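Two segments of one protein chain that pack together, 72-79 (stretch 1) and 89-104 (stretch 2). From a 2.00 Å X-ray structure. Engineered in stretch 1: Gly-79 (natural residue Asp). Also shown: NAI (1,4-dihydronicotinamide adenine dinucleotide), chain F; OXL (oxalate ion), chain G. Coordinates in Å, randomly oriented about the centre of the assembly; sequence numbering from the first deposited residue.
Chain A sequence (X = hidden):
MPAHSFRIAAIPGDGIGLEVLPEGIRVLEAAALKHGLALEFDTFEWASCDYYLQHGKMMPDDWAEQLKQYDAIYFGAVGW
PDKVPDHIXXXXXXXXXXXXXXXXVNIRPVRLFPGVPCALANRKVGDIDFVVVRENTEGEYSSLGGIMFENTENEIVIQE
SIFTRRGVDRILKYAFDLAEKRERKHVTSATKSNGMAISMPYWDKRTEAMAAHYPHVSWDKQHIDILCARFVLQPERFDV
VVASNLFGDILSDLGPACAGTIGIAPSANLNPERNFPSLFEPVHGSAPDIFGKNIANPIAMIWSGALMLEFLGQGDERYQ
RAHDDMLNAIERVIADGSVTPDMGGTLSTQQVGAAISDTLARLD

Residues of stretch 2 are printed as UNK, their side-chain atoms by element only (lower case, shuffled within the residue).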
# COMPACT_ATOMS: atom_id res chain seq x y z
N ALA A 72 13.05 18.54 -22.44
CA ALA A 72 12.40 17.55 -21.58
C ALA A 72 12.51 16.13 -22.12
O ALA A 72 12.84 15.92 -23.29
CB ALA A 72 10.93 17.92 -21.34
N ILE A 73 12.25 15.15 -21.25
CA ILE A 73 12.32 13.74 -21.62
C ILE A 73 10.92 13.13 -21.62
O ILE A 73 10.18 13.24 -20.63
CB ILE A 73 13.25 12.94 -20.66
CG1 ILE A 73 14.63 13.60 -20.56
CG2 ILE A 73 13.37 11.48 -21.12
CD1 ILE A 73 15.47 13.12 -19.39
N TYR A 74 10.56 12.51 -22.74
CA TYR A 74 9.28 11.84 -22.91
C TYR A 74 9.57 10.34 -22.90
O TYR A 74 10.16 9.81 -23.84
CB TYR A 74 8.64 12.30 -24.22
CG TYR A 74 7.14 12.08 -24.35
CD1 TYR A 74 6.27 12.32 -23.29
CD2 TYR A 74 6.58 11.68 -25.57
CE1 TYR A 74 4.90 12.14 -23.42
CE2 TYR A 74 5.21 11.50 -25.71
CZ TYR A 74 4.38 11.73 -24.64
OH TYR A 74 3.02 11.55 -24.78
N PHE A 75 9.19 9.68 -21.81
CA PHE A 75 9.66 8.33 -21.49
C PHE A 75 8.52 7.31 -21.44
O PHE A 75 7.47 7.58 -20.88
CB PHE A 75 10.42 8.35 -20.15
CG PHE A 75 10.98 7.02 -19.73
CD1 PHE A 75 12.15 6.52 -20.31
CD2 PHE A 75 10.36 6.27 -18.74
CE1 PHE A 75 12.67 5.29 -19.92
CE2 PHE A 75 10.88 5.04 -18.33
CZ PHE A 75 12.03 4.54 -18.92
N GLY A 76 8.76 6.14 -22.04
CA GLY A 76 7.76 5.07 -22.06
C GLY A 76 7.77 4.27 -20.78
O GLY A 76 7.06 4.59 -19.83
N ALA A 77 8.59 3.22 -20.75
CA ALA A 77 8.72 2.35 -19.59
C ALA A 77 9.96 1.48 -19.70
O ALA A 77 10.46 1.24 -20.80
CB ALA A 77 7.48 1.47 -19.44
N VAL A 78 10.47 1.01 -18.57
CA VAL A 78 11.66 0.18 -18.56
C VAL A 78 11.48 -1.09 -17.72
O VAL A 78 10.94 -1.05 -16.61
CB VAL A 78 12.92 0.99 -18.11
CG1 VAL A 78 12.85 1.37 -16.62
CG2 VAL A 78 14.19 0.21 -18.41
N GLY A 79 11.93 -2.21 -18.27
CA GLY A 79 11.91 -3.47 -17.55
C GLY A 79 11.52 -4.63 -18.44
O GLY A 79 10.56 -4.55 -19.20
N UNK A 89 17.58 -3.05 -14.31
CA UNK A 89 17.00 -2.20 -15.34
C UNK A 89 16.55 -0.83 -14.83
O UNK A 89 16.85 0.19 -15.45
c UNK A 89 15.84 -2.92 -16.07
o UNK A 89 14.80 -3.27 -15.18
N UNK A 90 15.84 -0.81 -13.70
CA UNK A 90 15.32 0.45 -13.16
C UNK A 90 16.43 1.38 -12.65
O UNK A 90 16.45 2.57 -12.98
c UNK A 90 14.29 0.20 -12.05
c UNK A 90 13.38 1.39 -11.71
c UNK A 90 12.33 1.60 -12.79
c UNK A 90 12.70 1.19 -10.35
N UNK A 91 17.36 0.82 -11.87
CA UNK A 91 18.46 1.59 -11.30
C UNK A 91 19.49 2.03 -12.33
O UNK A 91 20.18 3.03 -12.14
c UNK A 91 17.52 1.42 -6.85
c UNK A 91 19.29 2.88 -7.60
c UNK A 91 17.37 2.14 -5.66
c UNK A 91 19.14 3.60 -6.42
n UNK A 91 16.84 0.32 -7.30
c UNK A 91 17.35 -0.03 -8.54
c UNK A 91 18.34 0.83 -8.90
c UNK A 91 18.47 1.77 -7.83
c UNK A 91 18.19 3.22 -5.47
c UNK A 91 19.14 0.81 -10.16
N UNK A 92 19.57 1.29 -13.44
CA UNK A 92 20.49 1.62 -14.52
C UNK A 92 19.96 2.63 -15.52
O UNK A 92 20.68 3.06 -16.42
N UNK A 93 18.69 3.02 -15.37
CA UNK A 93 18.06 3.94 -16.32
C UNK A 93 17.20 5.02 -15.66
O UNK A 93 17.68 6.13 -15.41
o UNK A 93 16.22 2.40 -16.79
c UNK A 93 17.27 3.16 -17.38
N UNK A 94 15.93 4.71 -15.39
CA UNK A 94 14.96 5.71 -14.91
C UNK A 94 15.35 6.36 -13.59
O UNK A 94 15.21 7.57 -13.42
c UNK A 94 13.55 5.11 -14.83
c UNK A 94 12.17 7.25 -15.07
c UNK A 94 11.14 5.15 -14.18
c UNK A 94 12.41 5.97 -14.26
N UNK A 95 15.85 5.56 -12.65
CA UNK A 95 16.26 6.08 -11.35
C UNK A 95 17.47 7.02 -11.44
O UNK A 95 17.59 7.95 -10.65
c UNK A 95 13.93 4.79 -9.96
c UNK A 95 15.33 4.64 -9.36
c UNK A 95 16.48 4.95 -10.34
c UNK A 95 15.48 3.26 -8.75
N UNK A 96 18.34 6.77 -12.43
CA UNK A 96 19.43 7.70 -12.73
C UNK A 96 18.92 9.04 -13.28
O UNK A 96 19.43 10.09 -12.90
c UNK A 96 21.39 6.07 -13.04
n UNK A 96 24.48 4.12 -14.22
c UNK A 96 23.47 4.69 -13.29
c UNK A 96 22.48 5.61 -14.00
c UNK A 96 20.44 7.07 -13.70
N UNK A 97 17.92 8.99 -14.16
CA UNK A 97 17.25 10.20 -14.65
C UNK A 97 16.68 11.01 -13.48
O UNK A 97 16.94 12.20 -13.36
c UNK A 97 17.20 8.12 -19.38
c UNK A 97 15.95 7.89 -18.84
c UNK A 97 16.09 9.87 -15.60
c UNK A 97 15.60 8.46 -17.62
c UNK A 97 16.50 9.25 -16.92
c UNK A 97 18.11 8.92 -18.69
c UNK A 97 17.75 9.49 -17.47
N UNK A 98 15.91 10.34 -12.62
CA UNK A 98 15.22 10.99 -11.51
C UNK A 98 16.19 11.64 -10.53
O UNK A 98 15.95 12.76 -10.07
c UNK A 98 14.31 10.00 -10.78
n UNK A 98 11.00 8.23 -11.44
n UNK A 98 9.08 7.01 -11.76
c UNK A 98 10.23 7.19 -11.13
c UNK A 98 13.07 9.59 -11.56
n UNK A 98 10.62 6.33 -10.20
c UNK A 98 12.29 8.52 -10.82
N UNK A 99 17.28 10.95 -10.22
CA UNK A 99 18.20 11.40 -9.17
C UNK A 99 19.27 12.36 -9.67
O UNK A 99 19.52 13.39 -9.04
c UNK A 99 18.80 10.19 -8.43
c UNK A 99 17.17 6.92 -5.07
n UNK A 99 16.06 6.46 -4.51
n UNK A 99 18.34 6.67 -4.51
n UNK A 99 17.08 7.64 -6.19
c UNK A 99 17.71 9.41 -7.72
c UNK A 99 18.21 8.22 -6.92
N UNK A 100 19.87 12.05 -10.82
CA UNK A 100 20.93 12.91 -11.36
C UNK A 100 20.42 14.20 -12.00
O UNK A 100 21.16 15.18 -12.07
c UNK A 100 22.80 11.21 -11.55
c UNK A 100 21.85 12.13 -12.31
o UNK A 100 23.78 9.15 -12.20
c UNK A 100 23.68 10.37 -12.45
o UNK A 100 24.28 10.93 -13.40
N UNK A 101 19.17 14.20 -12.45
CA UNK A 101 18.53 15.43 -12.92
C UNK A 101 17.69 16.08 -11.83
O UNK A 101 16.92 17.01 -12.09
c UNK A 101 19.86 15.34 -15.49
c UNK A 101 20.06 14.46 -17.72
c UNK A 101 18.53 14.93 -15.42
c UNK A 101 17.70 15.19 -14.19
c UNK A 101 18.73 14.05 -17.67
c UNK A 101 17.97 14.29 -16.53
c UNK A 101 20.62 15.10 -16.63
N UNK A 102 17.85 15.58 -10.60
CA UNK A 102 17.18 16.11 -9.40
C UNK A 102 15.70 16.42 -9.63
O UNK A 102 15.21 17.51 -9.33
o UNK A 102 17.67 18.66 -6.90
c UNK A 102 17.76 17.51 -7.36
c UNK A 102 17.93 17.34 -8.86
o UNK A 102 17.73 16.49 -6.63
N UNK A 103 15.00 15.42 -10.17
CA UNK A 103 13.57 15.52 -10.44
C UNK A 103 12.80 15.12 -9.19
O UNK A 103 12.11 14.10 -9.17
c UNK A 103 13.88 15.04 -12.95
c UNK A 103 13.20 14.63 -11.64
c UNK A 103 13.80 13.98 -14.05
o UNK A 103 13.39 12.84 -13.82
n UNK A 103 14.20 14.37 -15.25
N UNK A 104 12.91 15.94 -8.14
CA UNK A 104 12.46 15.53 -6.80
C UNK A 104 10.94 15.46 -6.60
O UNK A 104 10.47 14.80 -5.67
c UNK A 104 13.36 20.11 -6.33
o UNK A 104 11.96 21.91 -5.59
c UNK A 104 12.26 20.57 -5.62
c UNK A 104 12.83 17.83 -5.68
c UNK A 104 11.45 19.68 -4.94
c UNK A 104 11.74 18.32 -4.97
c UNK A 104 13.64 18.74 -6.35
c UNK A 104 13.15 16.35 -5.69
PA NAI F . 3.05 -2.89 -15.06
O1A NAI F . 2.53 -1.53 -14.82
O2A NAI F . 3.92 -2.95 -16.25
O5B NAI F . 1.82 -3.89 -15.27
C5B NAI F . 0.91 -4.21 -14.24
C4B NAI F . -0.41 -4.70 -14.83
O4B NAI F . -1.11 -3.61 -15.40
C3B NAI F . -0.20 -5.72 -15.94
O3B NAI F . -1.17 -6.72 -15.81
C2B NAI F . -0.40 -4.92 -17.21
O2B NAI F . -0.95 -5.70 -18.25
C1B NAI F . -1.33 -3.80 -16.78
N9A NAI F . -1.05 -2.56 -17.53
C8A NAI F . 0.01 -1.71 -17.35
N7A NAI F . -0.11 -0.69 -18.23
C5A NAI F . -1.22 -0.88 -18.97
C6A NAI F . -1.80 -0.15 -20.00
N6A NAI F . -1.24 0.99 -20.42
N1A NAI F . -2.97 -0.60 -20.58
C2A NAI F . -3.55 -1.77 -20.14
N3A NAI F . -2.97 -2.49 -19.11
C4A NAI F . -1.82 -2.05 -18.54
O3 NAI F . 3.80 -3.35 -13.71
PN NAI F . 4.46 -4.78 -13.36
O1N NAI F . 3.78 -5.87 -14.10
O2N NAI F . 4.50 -4.87 -11.89
O5D NAI F . 5.97 -4.63 -13.89
C5D NAI F . 6.34 -4.95 -15.22
C4D NAI F . 7.71 -4.37 -15.53
O4D NAI F . 7.64 -2.96 -15.61
C3D NAI F . 8.76 -4.68 -14.47
O3D NAI F . 9.97 -4.94 -15.14
C2D NAI F . 8.88 -3.40 -13.67
O2D NAI F . 10.16 -3.23 -13.11
C1D NAI F . 8.58 -2.35 -14.74
N1N NAI F . 8.04 -1.07 -14.25
C2N NAI F . 8.63 0.07 -14.71
C3N NAI F . 8.16 1.32 -14.32
C7N NAI F . 8.64 2.54 -15.05
O7N NAI F . 9.48 2.40 -16.18
N7N NAI F . 8.27 3.75 -14.62
C4N NAI F . 7.08 1.39 -13.44
C5N NAI F . 6.48 0.23 -12.97
C6N NAI F . 6.97 -1.01 -13.38
C1 OXL G . 7.56 2.34 -9.89
C2 OXL G . 7.12 3.72 -10.10
O1 OXL G . 6.69 1.45 -9.74
O2 OXL G . 7.97 4.63 -10.23
O3 OXL G . 8.78 2.09 -9.84
O4 OXL G . 5.89 3.96 -10.14
O HOH W 1 12.26 -2.23 -14.33

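Position 89 carries one carbon and one oxygen, a hydroxymethyl group with chi1 at 60° (p), so it is Ser-89. Its OG lies 3.7 Å from CA of the engineered Gly-79, and a water sits 2.9 Å from that OG and donates to Val-78 O at 2.9 Å, also reaching O2D of NAI at 2.6 Å. Position 90 has four carbons forked at the second: Leu-90. Its CA-to-CB bond points sideways, yet its CD1 ends 3.9 Å from Val-78 CG1.

Position 91 bears one carbon and then fused five- and six-membered rings of eight carbons and one nitrogen, an indole: Trp-91, which makes no contact with stretch 1. Position 92 has no side-chain atoms and is Gly-92. Position 93, one carbon and one oxygen, is Ser-93; OG donates to Ser-89 O at 2.7 Å, and the same OG is 3.4 Å from Val-78 CG2.

Position 94 shows four carbons forked at the second: Leu-94. CD1 lies 4.1 Å from Phe-75 CE2, and CB 4.2 Å from Val-78 CG1. Position 95 repeats that fork without reaching stretch 1: Leu-95, whose chi1 of -98° falls between wells. Position 96, four carbons in a row ending in nitrogen, is Lys-96, extended beyond chi1.

Position 97 has one carbon and a ring of six, with no oxygen: Phe-97. CE2 approaches Phe-75 CD1 at 4.3 Å, and that atom lies at the edge of the Phe-97 ring. Positions 98 and 99 each have three carbons, a nitrogen and a carbon carrying two more nitrogens: Arg-98 and Arg-99. The former donates from NH1 (3.1 Å) and NH2 (3.0 Å) to oxalate O2, near the guanidinium plane. Position 100, three carbons with two oxygens on the third, is Glu-100, exposed.

Position 101, again a carbon and an oxygen-free six-carbon ring, is Phe-101; its CE2 meets Ile-73 CD1 at 3.8 Å, edge on. Position 102 has two carbons, the second carrying two oxygens: Asp-102. Position 103 has three carbons, the third carrying one oxygen and one nitrogen; Gln-103 places NE2 4.5 Å from Ile-73 CD1. Position 104, a six-carbon ring bearing oxygen, is Tyr-104, out of reach of stretch 1.

The contact buries 400 Å² and contains no direct hydrogen bond between the stretches. Alternate strand residues Ile-73 and Phe-75, followed by Val-78, point toward stretch 2 and supply its apolar packing. Val-78 also donates from N to NAI O7N at 2.9 Å, placing the cofactor beside this packing.

Stretch 2, residues 89-104: SLWGSLLKFRREFDQY
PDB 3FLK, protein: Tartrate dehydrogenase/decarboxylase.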